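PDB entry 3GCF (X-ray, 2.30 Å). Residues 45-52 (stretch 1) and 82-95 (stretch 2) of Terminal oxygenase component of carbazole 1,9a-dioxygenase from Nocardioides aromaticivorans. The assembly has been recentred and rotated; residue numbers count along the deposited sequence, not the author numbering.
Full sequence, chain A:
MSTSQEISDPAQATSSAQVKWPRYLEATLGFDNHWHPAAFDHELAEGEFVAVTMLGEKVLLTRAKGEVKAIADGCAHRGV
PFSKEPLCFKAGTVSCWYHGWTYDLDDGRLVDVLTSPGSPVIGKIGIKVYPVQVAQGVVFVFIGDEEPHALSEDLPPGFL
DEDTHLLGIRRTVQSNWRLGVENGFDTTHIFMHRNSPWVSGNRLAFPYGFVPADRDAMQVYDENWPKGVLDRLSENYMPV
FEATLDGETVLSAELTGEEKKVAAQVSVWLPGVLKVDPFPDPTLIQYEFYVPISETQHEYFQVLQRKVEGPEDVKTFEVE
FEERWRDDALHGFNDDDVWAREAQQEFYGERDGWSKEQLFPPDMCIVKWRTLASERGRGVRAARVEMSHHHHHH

Stretch 1, residues 45-52: AEGEFVAV
Stretch 2 (82-95) FSKEPLCFKAGTVS

Residues 45-52 and 82-95 of the oxygenase chain meet mainly through side chains, with no hydrogen bond between them, and together bury 282 Å². Stretch 1 opens with a type II turn from Ala 45 to Glu 48, closed by Glu 48 N to Ala 45 O at 2.9 Å; Gly 47, with phi/psi of 78/-1, occupies the position where positive phi favours glycine. The chain then extends as a strand through Val 52, with phi/psi of -120/145 at Phe 49, -141/122 at Val 50, -97/133 at Ala 51 and -135/159 at Val 52. This extended course alternates the side chains: Phe 49 and Ala 51 point toward stretch 2, whereas Val 50 (t) points away. Stretch 2 begins with a 3-10 segment, 82-84, runs extended from Glu 85 to Cys 88 (-165/77, -63/131, -128/144, -145/116), bends at Phe 89 (-108/-3), enters a type II turn from Lys 90 to Thr 93, and ends in a strand, 93-95. In register, Phe 49 CA lies 7.1 Å from Pro 86 CA, and Ala 51 CA lies 6.2 Å from Ser 83 CA.

Apolar packing centres on Phe 49 (chi1 -69°, m; chi2 -82°), the largest contributor to the buried area, with 98 Å² covered by stretch 2. Pro 86, with a C-gamma endo pucker, covers one face of its ring in a CH-pi contact: Pro 86 CB is 3.6 Å from the Phe 49 ring centroid, 16° off the normal, and 3.5 Å from Phe 49 CD2. At the ring edge, near its plane, Cys 88 CB (chi1 178°, t) approaches Phe 49 CZ at 4.0 Å. Val 94 (chi1 63°, p) comes in obliquely, its CG2 lying 4.2 Å from Phe 49 CE1. A smaller contact joins Ala 51 CB to Ser 83 CB at 3.7 Å; the serine adopts p, and its hydroxyl is hydrogen-bonded elsewhere in the structure.

Polar groups touch this interface without bonding across it. Leu 87 O lies 4.1 Å from Phe 49 CZ, obliquely to the ring, and accepts a backbone hydrogen bond from Ser 95 N at 2.9 Å, tying the loop to the strand beside the aromatic ring. Glu 46 (t, p, chi3 34°) has a CB directed sideways, but its end comes nearer, placing OE2 4.4 Å from Ala 91 CB.

Hydrogen bonds within each stretch brace the turns. Ala 45 N donates to Glu 48 OE1 at 2.9 Å, supported by an extended Glu 48 side chain (t, t). Lys 90 O accepts from both Thr 93 N at 3.0 Å and Thr 93 OG1 at 2.7 Å, the threonine being p.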

# COMPACT_ATOMS: atom_id res chain seq x y z
N ALA A 45 -20.66 11.39 24.85
CA ALA A 45 -21.04 12.23 25.98
C ALA A 45 -21.41 13.57 25.33
O ALA A 45 -21.10 13.79 24.16
CB ALA A 45 -19.86 12.41 26.92
N GLU A 46 -22.07 14.44 26.08
CA GLU A 46 -22.47 15.75 25.55
C GLU A 46 -21.27 16.48 24.96
O GLU A 46 -20.24 16.62 25.62
CB GLU A 46 -23.10 16.58 26.68
CG GLU A 46 -23.59 17.97 26.27
CD GLU A 46 -24.71 17.92 25.25
OE1 GLU A 46 -25.54 16.99 25.31
OE2 GLU A 46 -24.78 18.84 24.40
N GLY A 47 -21.40 16.94 23.72
CA GLY A 47 -20.31 17.67 23.09
C GLY A 47 -19.16 16.83 22.55
O GLY A 47 -18.20 17.37 21.98
N GLU A 48 -19.24 15.52 22.71
CA GLU A 48 -18.18 14.64 22.24
C GLU A 48 -18.42 14.24 20.78
O GLU A 48 -19.55 14.28 20.29
CB GLU A 48 -18.12 13.40 23.14
CG GLU A 48 -17.25 12.26 22.62
CD GLU A 48 -16.95 11.22 23.70
OE1 GLU A 48 -17.78 11.05 24.62
OE2 GLU A 48 -15.88 10.57 23.61
N PHE A 49 -17.35 13.89 20.07
CA PHE A 49 -17.45 13.50 18.67
C PHE A 49 -16.96 12.08 18.41
O PHE A 49 -16.01 11.61 19.04
CB PHE A 49 -16.63 14.45 17.80
CG PHE A 49 -17.20 15.83 17.71
CD1 PHE A 49 -18.23 16.12 16.81
CD2 PHE A 49 -16.71 16.85 18.51
CE1 PHE A 49 -18.75 17.40 16.72
CE2 PHE A 49 -17.23 18.14 18.42
CZ PHE A 49 -18.25 18.42 17.53
N VAL A 50 -17.62 11.40 17.47
CA VAL A 50 -17.23 10.05 17.09
C VAL A 50 -17.40 9.96 15.58
O VAL A 50 -18.49 10.19 15.06
CB VAL A 50 -18.09 8.97 17.75
CG1 VAL A 50 -17.71 7.60 17.20
CG2 VAL A 50 -17.90 8.99 19.27
N ALA A 51 -16.32 9.65 14.88
CA ALA A 51 -16.38 9.55 13.44
C ALA A 51 -16.55 8.09 13.01
O ALA A 51 -15.87 7.20 13.51
CB ALA A 51 -15.10 10.13 12.82
N VAL A 52 -17.48 7.86 12.09
CA VAL A 52 -17.72 6.52 11.58
C VAL A 52 -17.85 6.55 10.07
O VAL A 52 -18.11 7.59 9.47
CB VAL A 52 -19.01 5.89 12.18
CG1 VAL A 52 -18.95 5.88 13.70
CG2 VAL A 52 -20.24 6.66 11.70
N PHE A 82 -14.63 17.03 9.11
CA PHE A 82 -14.61 17.79 10.36
C PHE A 82 -13.83 17.00 11.40
O PHE A 82 -13.19 17.58 12.29
CB PHE A 82 -16.03 18.01 10.89
CG PHE A 82 -16.97 18.64 9.90
CD1 PHE A 82 -16.68 19.88 9.34
CD2 PHE A 82 -18.14 18.00 9.54
CE1 PHE A 82 -17.56 20.48 8.43
CE2 PHE A 82 -19.03 18.58 8.64
CZ PHE A 82 -18.74 19.82 8.08
N SER A 83 -13.89 15.67 11.30
CA SER A 83 -13.22 14.79 12.25
C SER A 83 -11.72 15.02 12.39
O SER A 83 -11.12 14.60 13.38
CB SER A 83 -13.53 13.32 11.93
OG SER A 83 -13.21 12.98 10.60
N LYS A 84 -11.10 15.69 11.42
CA LYS A 84 -9.67 15.98 11.52
C LYS A 84 -9.45 16.83 12.77
O LYS A 84 -8.43 16.71 13.45
CB LYS A 84 -9.17 16.77 10.30
CG LYS A 84 -9.13 15.98 9.00
CD LYS A 84 -7.99 14.97 8.97
CE LYS A 84 -7.98 14.22 7.64
NZ LYS A 84 -6.71 13.46 7.42
N GLU A 85 -10.42 17.70 13.06
CA GLU A 85 -10.37 18.59 14.22
C GLU A 85 -11.78 19.14 14.41
O GLU A 85 -12.08 20.28 14.06
CB GLU A 85 -9.38 19.73 13.97
CG GLU A 85 -9.22 20.71 15.13
CD GLU A 85 -8.18 21.79 14.86
OE1 GLU A 85 -6.97 21.51 14.93
OE2 GLU A 85 -8.58 22.94 14.57
N PRO A 86 -12.68 18.32 14.97
CA PRO A 86 -14.08 18.70 15.20
C PRO A 86 -14.24 19.87 16.16
O PRO A 86 -13.65 19.88 17.24
CB PRO A 86 -14.71 17.41 15.71
CG PRO A 86 -13.58 16.78 16.48
CD PRO A 86 -12.39 17.01 15.58
N LEU A 87 -15.04 20.85 15.77
CA LEU A 87 -15.26 22.03 16.59
C LEU A 87 -16.73 22.32 16.81
O LEU A 87 -17.55 22.12 15.92
CB LEU A 87 -14.60 23.26 15.94
CG LEU A 87 -13.09 23.25 15.73
CD1 LEU A 87 -12.70 24.45 14.89
CD2 LEU A 87 -12.37 23.30 17.09
N CYS A 88 -17.05 22.80 18.00
CA CYS A 88 -18.42 23.16 18.33
C CYS A 88 -18.40 24.37 19.25
O CYS A 88 -17.89 24.29 20.37
CB CYS A 88 -19.16 22.01 19.01
SG CYS A 88 -20.85 22.48 19.49
N PHE A 89 -18.94 25.48 18.79
CA PHE A 89 -18.97 26.69 19.61
C PHE A 89 -20.37 26.98 20.10
O PHE A 89 -20.59 27.92 20.86
CB PHE A 89 -18.41 27.86 18.81
CG PHE A 89 -16.97 27.68 18.42
CD1 PHE A 89 -15.96 27.79 19.37
CD2 PHE A 89 -16.63 27.35 17.11
CE1 PHE A 89 -14.63 27.58 19.02
CE2 PHE A 89 -15.31 27.14 16.75
CZ PHE A 89 -14.30 27.25 17.70
N LYS A 90 -21.32 26.16 19.67
CA LYS A 90 -22.71 26.29 20.08
C LYS A 90 -23.40 24.94 19.89
O LYS A 90 -23.51 24.44 18.77
CB LYS A 90 -23.44 27.34 19.24
CG LYS A 90 -24.90 27.49 19.63
CD LYS A 90 -25.62 28.49 18.74
CE LYS A 90 -27.11 28.47 19.03
NZ LYS A 90 -27.36 28.65 20.49
N ALA A 91 -23.85 24.35 20.99
CA ALA A 91 -24.52 23.06 20.93
C ALA A 91 -25.60 23.11 19.86
O ALA A 91 -26.40 24.04 19.82
CB ALA A 91 -25.13 22.71 22.29
N GLY A 92 -25.59 22.12 18.98
CA GLY A 92 -26.58 22.09 17.91
C GLY A 92 -25.95 22.45 16.58
O GLY A 92 -26.61 22.42 15.54
N THR A 93 -24.68 22.80 16.60
CA THR A 93 -23.98 23.14 15.37
C THR A 93 -22.60 22.50 15.39
O THR A 93 -22.15 21.98 16.41
CB THR A 93 -23.77 24.67 15.22
OG1 THR A 93 -22.84 25.13 16.21
CG2 THR A 93 -25.09 25.42 15.38
N VAL A 94 -21.95 22.53 14.23
CA VAL A 94 -20.60 22.02 14.11
C VAL A 94 -19.90 23.06 13.24
O VAL A 94 -20.50 23.60 12.30
CB VAL A 94 -20.56 20.62 13.43
CG1 VAL A 94 -21.09 20.68 12.01
CG2 VAL A 94 -19.13 20.08 13.45
N SER A 95 -18.66 23.39 13.59
CA SER A 95 -17.89 24.38 12.83
C SER A 95 -16.67 23.73 12.21
O SER A 95 -15.94 23.01 12.88
CB SER A 95 -17.45 25.53 13.74
OG SER A 95 -18.55 26.34 14.14